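Local coordinates for kinesin-like protein KIF19 (Mus musculus, PDB 5GSZ), which walks toward microtubule plus ends and controls motile cilium length by depolymerising microtubules at ciliary tips, represented here by its ATP-binding motor domain, at residues Q11-A15 with S315-M319; Q77-Y81 with E120-R126; G91-G95 with A227-R231; I153-I158 with D300-T304; M319-I323 with T336-A340. One frame throughout, in Å; residues are numbered along the deposited sequence.

Contact 1 of 5, residues Q11-A15 with S315-M319; sequences QLMVA and SRTVM
Val14 and Met319 form the dense end of this parallel strand pair. Their side chains run alongside each other and point the same way. Val14 CG1 meets Met319 CE at 3.5 Å. Val14 lies buried with its CG1 trans to its own nitrogen (chi1 179°), which sets that methyl against the methionine tip. On the other face of the sheet Met13 and Val318 pair in the same fashion. The Met13 chain bends at chi3, and Met13 CE reaches Val318 CG1 at 3.5 Å.

The pair becomes looser toward Gln11, the first modelled residue. Gln11 and Leu12 are exposed, and the end of the Gln11 side chain leads away from Arg316. Leu12 crosses Thr317 at a slant, with Leu12 CD1 3.8 Å from Thr317 CG2. The guanidinium of Arg316 also turns elsewhere, to the carbonyl of Leu88.

The backbone forms one regular parallel ladder along both parts. Its four bonds are Thr317 N to Gln11 O at 3.2 Å, Met13 N to Thr317 O at 2.9 Å, Met319 N to Met13 O at 2.9 Å and Ala15 N to Met319 O at 2.8 Å. Val318 uses its own amide and carbonyl on strand 97-103. The polar join is therefore made by main chain alone. The side chains across it add packing, mostly apolar, and no hydrogen bond, which suits a strand pair inside a central sheet.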
# COMPACT_ATOMS: atom_id res chain seq x y z
N GLN A 11 -13.08 2.53 9.30
CA GLN A 11 -11.92 2.75 10.18
C GLN A 11 -10.61 2.84 9.40
O GLN A 11 -10.21 1.88 8.74
CB GLN A 11 -11.82 1.64 11.21
CG GLN A 11 -10.63 1.77 12.15
CD GLN A 11 -10.62 3.10 12.90
OE1 GLN A 11 -11.68 3.62 13.26
NE2 GLN A 11 -9.42 3.63 13.16
N LEU A 12 -9.93 3.98 9.51
CA LEU A 12 -8.72 4.24 8.74
C LEU A 12 -7.56 4.58 9.66
O LEU A 12 -7.73 5.32 10.64
CB LEU A 12 -8.92 5.39 7.77
CG LEU A 12 -7.62 5.94 7.19
CD1 LEU A 12 -7.01 4.96 6.21
CD2 LEU A 12 -7.86 7.28 6.56
N MET A 13 -6.38 4.05 9.34
CA MET A 13 -5.14 4.42 9.99
C MET A 13 -4.15 4.93 8.96
O MET A 13 -3.96 4.30 7.90
CB MET A 13 -4.50 3.26 10.74
CG MET A 13 -3.03 3.60 10.96
SD MET A 13 -2.04 2.69 12.13
CE MET A 13 -1.06 1.77 10.97
N VAL A 14 -3.48 6.03 9.28
CA VAL A 14 -2.40 6.58 8.46
C VAL A 14 -1.10 6.54 9.26
O VAL A 14 -1.06 6.94 10.43
CB VAL A 14 -2.74 8.01 8.02
CG1 VAL A 14 -1.61 8.57 7.18
CG2 VAL A 14 -4.05 8.00 7.27
N ALA A 15 -0.04 6.02 8.64
CA ALA A 15 1.27 5.95 9.26
C ALA A 15 2.25 6.70 8.37
O ALA A 15 2.05 6.80 7.16
CB ALA A 15 1.70 4.49 9.46
N SER A 315 -14.91 -2.44 7.24
CA SER A 315 -13.64 -2.86 6.66
C SER A 315 -12.58 -1.81 6.95
O SER A 315 -12.85 -0.61 7.00
CB SER A 315 -13.75 -3.10 5.15
OG SER A 315 -13.99 -1.88 4.48
N ARG A 316 -11.35 -2.28 7.14
CA ARG A 316 -10.28 -1.46 7.65
C ARG A 316 -9.29 -1.11 6.54
O ARG A 316 -9.14 -1.85 5.56
CB ARG A 316 -9.56 -2.18 8.80
CG ARG A 316 -10.45 -2.37 10.02
CD ARG A 316 -10.28 -3.77 10.54
NE ARG A 316 -10.62 -4.75 9.50
CZ ARG A 316 -10.20 -6.01 9.48
NH1 ARG A 316 -9.39 -6.48 10.44
NH2 ARG A 316 -10.57 -6.81 8.48
N THR A 317 -8.65 0.05 6.69
CA THR A 317 -7.67 0.53 5.72
C THR A 317 -6.50 1.12 6.47
O THR A 317 -6.70 1.89 7.42
CB THR A 317 -8.26 1.57 4.77
OG1 THR A 317 -9.37 1.00 4.07
CG2 THR A 317 -7.21 2.03 3.75
N VAL A 318 -5.30 0.76 6.03
CA VAL A 318 -4.04 1.23 6.61
C VAL A 318 -3.20 1.78 5.48
O VAL A 318 -2.82 1.04 4.57
CB VAL A 318 -3.29 0.08 7.31
CG1 VAL A 318 -1.94 0.58 7.84
CG2 VAL A 318 -4.13 -0.50 8.40
N MET A 319 -2.91 3.08 5.52
CA MET A 319 -1.97 3.67 4.58
C MET A 319 -0.65 3.93 5.28
O MET A 319 -0.63 4.51 6.37
CB MET A 319 -2.47 4.97 3.97
CG MET A 319 -1.40 5.60 3.10
SD MET A 319 -1.83 7.17 2.34
CE MET A 319 -2.15 8.16 3.78

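Contact 2 of 5, residues Q77-Y81 with E120-R126; sequences QEMVY and EPGIYVR
Gln77 and Glu120 supply the hydrogen bond of this contact. Gln77 NE2 donates to Glu120 O at 2.9 Å and nearly straight, at 174°. The acceptor lies in the amide plane, while the donor sits above the plane of the carbonyl. The same amide also bonds Arg17 through OE1 and the carbonyl of Tyr112 through NE2. Both residues line the ADP pocket.

The charged pair is weaker. Glu78 OE1 stands 3.7 Å from Arg126 NE, a long salt bridge, with the two flat groups turned 68° apart. Glu78 OE2 bonds Gln82 instead. The exact placing of the guanidinium is doubtful in this model.

A CH-pi contact is clearer. Arg126 CB sits over one face of the Tyr81 ring, 3.8 Å from its centroid. The ring hydroxyl bonds Asp130, one turn further along helix 123-136.

Apolar packing fills the rest. Ile123 CD1 comes to the edge of the Tyr81 ring, 3.7 Å from Tyr81 CB, and lies 4.2 Å from Val80 CG1.

The chemistry implies two roles at one helix junction: aliphatic and aromatic groups join the helices, while Gln77 probably acts as a second-shell support for the nucleotide pocket.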
# COMPACT_ATOMS: atom_id res chain seq x y z
N GLN A 77 11.86 -3.58 10.82
CA GLN A 77 10.78 -4.12 10.02
C GLN A 77 9.66 -4.68 10.90
O GLN A 77 8.49 -4.33 10.72
CB GLN A 77 11.32 -5.18 9.05
CG GLN A 77 12.20 -4.58 7.93
CD GLN A 77 11.41 -3.93 6.79
OE1 GLN A 77 10.74 -2.91 6.97
NE2 GLN A 77 11.53 -4.49 5.59
N GLU A 78 10.00 -5.50 11.90
CA GLU A 78 8.94 -6.08 12.73
C GLU A 78 8.18 -5.04 13.53
O GLU A 78 7.00 -5.24 13.83
CB GLU A 78 9.47 -7.14 13.69
CG GLU A 78 9.31 -8.60 13.16
CD GLU A 78 8.02 -9.30 13.61
OE1 GLU A 78 7.77 -10.43 13.13
OE2 GLU A 78 7.29 -8.75 14.47
N MET A 79 8.81 -3.93 13.90
CA MET A 79 8.08 -2.93 14.66
C MET A 79 7.08 -2.21 13.78
O MET A 79 5.96 -1.90 14.21
CB MET A 79 9.05 -1.93 15.29
CG MET A 79 10.09 -2.53 16.20
SD MET A 79 11.19 -1.25 16.83
CE MET A 79 12.31 -2.27 17.80
N VAL A 80 7.47 -1.93 12.53
CA VAL A 80 6.53 -1.39 11.56
C VAL A 80 5.36 -2.34 11.38
O VAL A 80 4.19 -1.92 11.37
CB VAL A 80 7.24 -1.09 10.23
CG1 VAL A 80 6.23 -1.04 9.10
CG2 VAL A 80 7.96 0.23 10.32
N TYR A 81 5.64 -3.63 11.26
CA TYR A 81 4.58 -4.61 11.12
C TYR A 81 3.66 -4.61 12.33
O TYR A 81 2.42 -4.56 12.18
CB TYR A 81 5.18 -5.99 10.90
CG TYR A 81 4.18 -7.08 11.18
CD1 TYR A 81 3.13 -7.32 10.30
CD2 TYR A 81 4.28 -7.87 12.32
CE1 TYR A 81 2.21 -8.32 10.54
CE2 TYR A 81 3.37 -8.87 12.57
CZ TYR A 81 2.33 -9.09 11.68
OH TYR A 81 1.43 -10.09 11.93
N GLU A 120 15.95 -8.73 5.63
CA GLU A 120 15.03 -7.84 6.37
C GLU A 120 13.64 -7.82 5.74
O GLU A 120 13.23 -6.84 5.11
CB GLU A 120 15.60 -6.42 6.47
CG GLU A 120 16.68 -6.26 7.52
CD GLU A 120 16.14 -6.13 8.95
OE1 GLU A 120 14.92 -6.31 9.14
OE2 GLU A 120 16.95 -5.85 9.86
N PRO A 121 12.87 -8.89 5.94
CA PRO A 121 11.58 -9.02 5.25
C PRO A 121 10.57 -7.99 5.70
O PRO A 121 10.64 -7.43 6.80
CB PRO A 121 11.12 -10.43 5.64
CG PRO A 121 12.37 -11.14 6.09
CD PRO A 121 13.20 -10.09 6.72
N GLY A 122 9.58 -7.76 4.84
CA GLY A 122 8.58 -6.75 5.15
C GLY A 122 7.20 -7.23 5.58
O GLY A 122 7.05 -8.26 6.24
N ILE A 123 6.19 -6.46 5.18
CA ILE A 123 4.83 -6.65 5.69
C ILE A 123 4.20 -7.93 5.16
O ILE A 123 3.50 -8.64 5.90
CB ILE A 123 3.96 -5.42 5.34
CG1 ILE A 123 4.38 -4.21 6.15
CG2 ILE A 123 2.47 -5.74 5.57
CD1 ILE A 123 4.32 -4.43 7.63
N TYR A 124 4.39 -8.24 3.87
CA TYR A 124 3.83 -9.44 3.26
C TYR A 124 4.06 -10.68 4.10
O TYR A 124 3.11 -11.23 4.66
CB TYR A 124 4.41 -9.71 1.86
CG TYR A 124 4.11 -8.68 0.78
CD1 TYR A 124 2.99 -7.86 0.84
CD2 TYR A 124 4.96 -8.54 -0.30
CE1 TYR A 124 2.73 -6.92 -0.18
CE2 TYR A 124 4.72 -7.64 -1.29
CZ TYR A 124 3.61 -6.83 -1.24
OH TYR A 124 3.40 -5.93 -2.27
N VAL A 125 5.31 -11.10 4.22
CA VAL A 125 5.59 -12.38 4.87
C VAL A 125 5.27 -12.31 6.36
O VAL A 125 4.79 -13.28 6.95
CB VAL A 125 7.05 -12.84 4.61
CG1 VAL A 125 7.36 -12.87 3.12
CG2 VAL A 125 8.04 -11.95 5.30
N ARG A 126 5.50 -11.17 7.01
CA ARG A 126 5.16 -11.08 8.43
C ARG A 126 3.67 -11.25 8.63
O ARG A 126 3.23 -11.93 9.56
CB ARG A 126 5.64 -9.74 9.02
CG ARG A 126 7.14 -9.66 9.16
CD ARG A 126 7.68 -8.28 9.45
NE ARG A 126 8.89 -8.44 10.26
CZ ARG A 126 10.11 -8.68 9.79
NH1 ARG A 126 10.35 -8.78 8.49
NH2 ARG A 126 11.12 -8.84 10.63

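Contact 3 of 5, residues G91-G95 with A227-R231; sequences GVISG and AVRQR
The flat group here is the amide of Gln230, and the carbonyl oxygen of Ile93 lies over one face of it. Ile93 O is 3.3 Å from Gln230 CD and 3.2 Å from Gln230 OE1. The two oxygens are both acceptors, so this is a close approach over the face and not a hydrogen bond. Ser94 CA comes in obliquely on the same side, 3.7 Å from Gln230 OE1. At the nitrogen end of the amide, NE2 bonds the hydroxyl of Tyr144 on strand 142-154. The Gln230 chain is stretched out (chi1 -169°, chi2 -160°), and this extension carries the amide past the Ile93 carbonyl to that tyrosine. A leucine in its place has no amide, and the Tyr144 hydroxyl would probably lose this partner while the face set against Ile93 O is replaced by methyl groups.

Two residues back along the strand the contact is purely apolar. Ile93 and Val228 lie side by side and point the same way, with Ile93 CG2 3.9 Å from Val228 CG1. Val92 CG1 meets Val228 CG2 more distantly, at 4.3 Å. Leu131 of helix 123-136 also packs on Val228.

The helix stops at this spot. Gly95 has a positive phi of 102°, and Gly95 N bonds Val92 O at 3.3 Å. Gly95 thus closes helix 89-93 with a Schellman motif, and this helix end packs on strand 220-232 of the central mixed sheet, in the layered alpha/beta fold of the kinesin motor domain.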
# COMPACT_ATOMS: atom_id res chain seq x y z
N GLY A 91 -9.45 -9.95 12.25
CA GLY A 91 -10.64 -9.66 11.46
C GLY A 91 -10.67 -10.38 10.13
O GLY A 91 -11.74 -10.78 9.65
N VAL A 92 -9.51 -10.54 9.49
CA VAL A 92 -9.50 -11.11 8.16
C VAL A 92 -9.94 -12.57 8.19
O VAL A 92 -10.70 -13.02 7.33
CB VAL A 92 -8.11 -10.95 7.50
CG1 VAL A 92 -8.03 -11.74 6.22
CG2 VAL A 92 -7.86 -9.47 7.20
N ILE A 93 -9.50 -13.33 9.19
CA ILE A 93 -9.91 -14.72 9.20
C ILE A 93 -11.33 -14.85 9.71
O ILE A 93 -11.98 -15.87 9.47
CB ILE A 93 -8.92 -15.58 10.01
CG1 ILE A 93 -8.79 -15.09 11.44
CG2 ILE A 93 -7.54 -15.55 9.39
CD1 ILE A 93 -7.86 -15.99 12.23
N SER A 94 -11.86 -13.82 10.37
CA SER A 94 -13.23 -13.76 10.84
C SER A 94 -14.21 -13.33 9.76
O SER A 94 -15.41 -13.22 10.05
CB SER A 94 -13.33 -12.79 12.01
OG SER A 94 -12.55 -13.25 13.10
N GLY A 95 -13.74 -13.04 8.54
CA GLY A 95 -14.59 -12.61 7.46
C GLY A 95 -14.59 -11.12 7.16
O GLY A 95 -15.29 -10.69 6.24
N ALA A 227 -7.06 -14.44 0.39
CA ALA A 227 -8.44 -14.79 0.71
C ALA A 227 -8.44 -15.86 1.79
O ALA A 227 -7.57 -16.73 1.81
CB ALA A 227 -9.15 -15.28 -0.54
N VAL A 228 -9.42 -15.80 2.70
CA VAL A 228 -9.52 -16.74 3.83
C VAL A 228 -10.99 -17.11 4.04
O VAL A 228 -11.80 -16.25 4.43
CB VAL A 228 -8.93 -16.17 5.13
CG1 VAL A 228 -9.12 -17.15 6.25
CG2 VAL A 228 -7.44 -15.86 4.97
N ARG A 229 -11.33 -18.37 3.82
CA ARG A 229 -12.66 -18.86 4.12
C ARG A 229 -12.65 -19.61 5.45
O ARG A 229 -11.69 -20.32 5.78
CB ARG A 229 -13.19 -19.74 2.99
CG ARG A 229 -14.69 -19.96 3.05
CD ARG A 229 -15.25 -20.26 1.70
NE ARG A 229 -14.70 -21.49 1.13
CZ ARG A 229 -14.80 -21.82 -0.15
NH1 ARG A 229 -15.43 -21.01 -0.99
NH2 ARG A 229 -14.27 -22.96 -0.60
N GLN A 230 -13.71 -19.41 6.24
CA GLN A 230 -13.82 -19.91 7.60
C GLN A 230 -15.19 -20.52 7.78
O GLN A 230 -16.20 -19.81 7.71
CB GLN A 230 -13.61 -18.80 8.64
CG GLN A 230 -13.44 -19.29 10.07
CD GLN A 230 -13.73 -18.20 11.12
OE1 GLN A 230 -14.49 -17.27 10.86
NE2 GLN A 230 -13.08 -18.29 12.29
N ARG A 231 -15.24 -21.83 8.01
CA ARG A 231 -16.48 -22.50 8.36
C ARG A 231 -16.28 -23.28 9.65
O ARG A 231 -15.17 -23.70 9.98
CB ARG A 231 -16.98 -23.42 7.21
CG ARG A 231 -16.41 -24.82 7.24
CD ARG A 231 -16.91 -25.65 6.08
NE ARG A 231 -16.35 -25.18 4.82
CZ ARG A 231 -17.07 -24.62 3.86
NH1 ARG A 231 -18.38 -24.46 4.04
NH2 ARG A 231 -16.49 -24.20 2.74

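Contact 4 of 5, residues I153-I158 with D300-T304; sequences IYNEMI and DSKLT
A two-residue beta hairpin with a type I' turn from Tyr154 to Met157 brings Glu156 to the first turn of helix 302-307, where it meets Lys302. The turn is closed by two backbone bonds, Tyr154 N to Met157 O and Met157 N to Tyr154 O.

Glu156 OE1 accepts from Lys302 N at 2.7 Å. The bond is straight, 169° at the hydrogen, and the donor comes in nearly along the C-O axis. In Glu156, CG stands anti to the carbonyl carbon (chi1 -57°) and the chain bends at chi2 (-59°), bringing the carboxylate to the helix start. Glu156 OE1 is also 3.7 Å from Lys302 NZ, a long salt bridge. A negative group at a helix N-terminus is probably stabilised there. Ser301 is the N-cap, and Ser301 OG accepts from Thr304 N at 3.2 Å. The two side chains thus take different amides of the first turn. With an alanine at Glu156 the carboxylate is gone, and Lys302 N is likely to lose its acceptor and the ammonium its nearby negative charge.

Beside this polar grip lies an apolar one. Ile153 CD1 touches Leu303 CB at 3.6 Å, and the two side chains cross at about a right angle. Ile153 CG2 and Ile158 CD1 both approach Lys302 CB, at 3.8 and 4.0 Å.

In kinesins this helix start probably belongs to the microtubule-facing side of the motor. Leu171 of strand 171-173 packs on both Ile158 and Lys302, while His221 of strand 220-232 lies against Ile153 and Leu303.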
# COMPACT_ATOMS: atom_id res chain seq x y z
N ILE A 153 -0.74 -4.05 -11.78
CA ILE A 153 -1.49 -3.12 -12.61
C ILE A 153 -0.49 -2.08 -13.12
O ILE A 153 0.11 -1.35 -12.33
CB ILE A 153 -2.65 -2.43 -11.87
CG1 ILE A 153 -3.40 -3.44 -11.00
CG2 ILE A 153 -3.62 -1.81 -12.87
CD1 ILE A 153 -4.40 -2.78 -10.09
N TYR A 154 -0.30 -2.05 -14.43
CA TYR A 154 0.61 -1.12 -15.08
C TYR A 154 -0.17 -0.48 -16.22
O TYR A 154 -0.55 -1.16 -17.17
CB TYR A 154 1.85 -1.84 -15.61
CG TYR A 154 2.80 -0.89 -16.28
CD1 TYR A 154 3.78 -0.22 -15.55
CD2 TYR A 154 2.68 -0.61 -17.63
CE1 TYR A 154 4.63 0.67 -16.17
CE2 TYR A 154 3.51 0.28 -18.26
CZ TYR A 154 4.48 0.92 -17.53
OH TYR A 154 5.32 1.81 -18.17
N ASN A 155 -0.39 0.83 -16.13
CA ASN A 155 -1.17 1.53 -17.15
C ASN A 155 -2.48 0.79 -17.41
O ASN A 155 -2.83 0.46 -18.54
CB ASN A 155 -0.38 1.71 -18.44
CG ASN A 155 0.63 2.82 -18.35
OD1 ASN A 155 0.46 3.77 -17.60
ND2 ASN A 155 1.70 2.70 -19.13
N GLU A 156 -3.17 0.46 -16.32
CA GLU A 156 -4.46 -0.22 -16.34
C GLU A 156 -4.41 -1.59 -17.02
O GLU A 156 -5.47 -2.15 -17.31
CB GLU A 156 -5.54 0.65 -16.99
CG GLU A 156 -5.67 1.99 -16.29
CD GLU A 156 -6.01 1.82 -14.83
OE1 GLU A 156 -7.06 1.21 -14.53
OE2 GLU A 156 -5.21 2.27 -13.97
N MET A 157 -3.23 -2.15 -17.26
CA MET A 157 -3.09 -3.52 -17.75
C MET A 157 -2.69 -4.43 -16.60
O MET A 157 -1.76 -4.13 -15.84
CB MET A 157 -2.05 -3.61 -18.87
CG MET A 157 -2.22 -2.58 -19.99
SD MET A 157 -3.70 -2.75 -21.03
CE MET A 157 -3.34 -4.24 -21.93
N ILE A 158 -3.39 -5.55 -16.46
CA ILE A 158 -3.18 -6.47 -15.36
C ILE A 158 -2.35 -7.65 -15.84
O ILE A 158 -2.68 -8.28 -16.84
CB ILE A 158 -4.51 -6.94 -14.78
CG1 ILE A 158 -5.33 -5.72 -14.37
CG2 ILE A 158 -4.25 -7.90 -13.61
CD1 ILE A 158 -6.79 -6.01 -14.10
N ASP A 300 -13.85 3.67 -13.61
CA ASP A 300 -13.08 3.23 -12.45
C ASP A 300 -11.79 2.56 -12.91
O ASP A 300 -11.79 1.76 -13.84
CB ASP A 300 -13.90 2.26 -11.61
CG ASP A 300 -15.14 2.92 -11.03
OD1 ASP A 300 -15.23 4.17 -11.10
OD2 ASP A 300 -16.02 2.19 -10.51
N SER A 301 -10.68 2.90 -12.26
CA SER A 301 -9.43 2.23 -12.56
C SER A 301 -9.53 0.75 -12.22
O SER A 301 -10.42 0.32 -11.48
CB SER A 301 -8.29 2.88 -11.78
OG SER A 301 -8.58 2.88 -10.39
N LYS A 302 -8.62 -0.05 -12.79
CA LYS A 302 -8.58 -1.45 -12.41
C LYS A 302 -8.44 -1.61 -10.90
O LYS A 302 -9.12 -2.44 -10.29
CB LYS A 302 -7.43 -2.17 -13.14
CG LYS A 302 -7.45 -2.01 -14.65
CD LYS A 302 -8.70 -2.64 -15.30
CE LYS A 302 -8.86 -2.18 -16.74
NZ LYS A 302 -9.21 -0.72 -16.80
N LEU A 303 -7.60 -0.78 -10.26
CA LEU A 303 -7.38 -0.95 -8.83
C LEU A 303 -8.63 -0.60 -8.04
O LEU A 303 -8.94 -1.27 -7.05
CB LEU A 303 -6.18 -0.13 -8.37
CG LEU A 303 -5.88 -0.03 -6.87
CD1 LEU A 303 -5.63 -1.40 -6.29
CD2 LEU A 303 -4.67 0.86 -6.60
N THR A 304 -9.38 0.41 -8.48
CA THR A 304 -10.64 0.74 -7.81
C THR A 304 -11.65 -0.40 -7.94
O THR A 304 -12.29 -0.80 -6.96
CB THR A 304 -11.24 2.02 -8.39
OG1 THR A 304 -10.40 3.13 -8.07
CG2 THR A 304 -12.61 2.25 -7.79

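Contact 5 of 5, residues M319-I323 with T336-A340; sequences MIAHI and TLTYA
Ala321 and Ala340 lie at the middle of an apolar seam between strand 315-323 and helix 330-340, which joins the central sheet to a covering helix near the nucleotide-binding loop. This middle is small and close: Ala321 CB meets both Ala340 CB and Thr336 CG2, each at 4.0 Å. The short segments run nearly antiparallel, at 163°, with axes 8.9 Å apart.

At one end Met319 reaches over to the last turn of the helix. Met319 CE lies 3.7 Å from Ala340 CB. The sulfur stands beside Tyr339, with Met319 SD 4.0 Å from Tyr339 CE2, an oblique Met-aromatic contact. The bend at the sulfur (chi3 60°) turns the methyl to the alanine while the sulfur stays by the ring.

At the other end Ile323 CG2 touches Thr336 CB at 3.9 Å, and the two side chains slant across each other. Ile323 CD1 and Leu337 CD1 are further apart, at 4.3 Å. The Thr336 hydroxyl bonds Glu332 O within its own helix.

Around the seam, Tyr103 of strand 97-103 stacks on the Tyr339 ring. Pro105 of the ADP pocket touches Thr336. His322 points away from the helix and bonds Thr113 and the carbonyl of Tyr103, on the side of the strand that faces helix 110-114.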
# COMPACT_ATOMS: atom_id res chain seq x y z
N MET A 319 -2.91 3.08 5.52
CA MET A 319 -1.97 3.67 4.58
C MET A 319 -0.65 3.93 5.28
O MET A 319 -0.63 4.51 6.37
CB MET A 319 -2.47 4.97 3.97
CG MET A 319 -1.40 5.60 3.10
SD MET A 319 -1.83 7.17 2.34
CE MET A 319 -2.15 8.16 3.78
N ILE A 320 0.44 3.52 4.65
CA ILE A 320 1.77 3.82 5.13
C ILE A 320 2.42 4.76 4.12
O ILE A 320 2.88 4.33 3.05
CB ILE A 320 2.61 2.56 5.34
CG1 ILE A 320 1.88 1.60 6.26
CG2 ILE A 320 3.96 2.93 5.91
CD1 ILE A 320 2.73 0.40 6.63
N ALA A 321 2.45 6.05 4.46
CA ALA A 321 3.16 7.03 3.65
C ALA A 321 4.66 6.99 3.94
O ALA A 321 5.09 6.78 5.07
CB ALA A 321 2.61 8.43 3.93
N HIS A 322 5.46 7.24 2.90
CA HIS A 322 6.92 7.17 2.95
C HIS A 322 7.54 8.47 2.47
O HIS A 322 7.10 9.02 1.45
CB HIS A 322 7.44 6.01 2.09
CG HIS A 322 6.96 4.67 2.54
ND1 HIS A 322 5.71 4.17 2.22
CD2 HIS A 322 7.55 3.73 3.32
CE1 HIS A 322 5.57 2.98 2.76
NE2 HIS A 322 6.66 2.69 3.44
N ILE A 323 8.56 8.96 3.17
CA ILE A 323 9.33 10.13 2.72
C ILE A 323 10.82 9.88 2.91
O ILE A 323 11.25 9.05 3.71
CB ILE A 323 8.97 11.46 3.44
CG1 ILE A 323 9.44 11.43 4.89
CG2 ILE A 323 7.47 11.80 3.31
CD1 ILE A 323 9.15 12.70 5.65
N THR A 336 3.73 14.88 0.28
CA THR A 336 3.33 13.63 0.91
C THR A 336 2.73 13.89 2.28
O THR A 336 1.61 13.46 2.57
CB THR A 336 4.52 12.66 0.98
OG1 THR A 336 5.08 12.50 -0.32
CG2 THR A 336 4.08 11.29 1.49
N LEU A 337 3.46 14.64 3.13
CA LEU A 337 2.99 14.90 4.49
C LEU A 337 1.66 15.65 4.51
O LEU A 337 0.84 15.43 5.41
CB LEU A 337 4.04 15.69 5.24
CG LEU A 337 5.35 14.98 5.49
CD1 LEU A 337 6.45 16.00 5.57
CD2 LEU A 337 5.25 14.26 6.78
N THR A 338 1.43 16.54 3.53
CA THR A 338 0.13 17.19 3.38
C THR A 338 -0.97 16.19 3.05
O THR A 338 -2.09 16.27 3.57
CB THR A 338 0.22 18.24 2.28
OG1 THR A 338 1.12 19.27 2.69
CG2 THR A 338 -1.18 18.83 1.95
N TYR A 339 -0.68 15.26 2.14
CA TYR A 339 -1.68 14.32 1.69
C TYR A 339 -2.09 13.39 2.82
O TYR A 339 -3.28 13.10 3.00
CB TYR A 339 -1.12 13.55 0.50
CG TYR A 339 -2.00 12.48 -0.07
CD1 TYR A 339 -3.06 12.80 -0.92
CD2 TYR A 339 -1.77 11.14 0.22
CE1 TYR A 339 -3.86 11.81 -1.45
CE2 TYR A 339 -2.57 10.15 -0.30
CZ TYR A 339 -3.61 10.49 -1.13
OH TYR A 339 -4.41 9.50 -1.65
N ALA A 340 -1.13 12.95 3.64
CA ALA A 340 -1.38 12.00 4.71
C ALA A 340 -1.66 12.66 6.05
O ALA A 340 -2.05 11.96 6.99
CB ALA A 340 -0.18 11.06 4.88

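How the contacts relate
Contacts 1 and 5 hold the same strand, 315-323, and share Met319. Contact 1 ties that strand to its sheet neighbour by main-chain bonds, while contact 5 is an apolar join to a helix. Contact 3 is also mainly apolar, on strand 220-232 of the same sheet, and touches contact 1 through Arg316. Contacts 3 and 5 are buried. Contacts 1, 2 and 4 are partly buried, and 2 and 4 are the ones with a side-chain hydrogen bond and a long salt bridge. These two lie on opposite sides of the chain's centre, about 26 Å apart between centres. Contacts 2 and 5 both come near the bound ADP, while contact 4 sits at a hairpin tip.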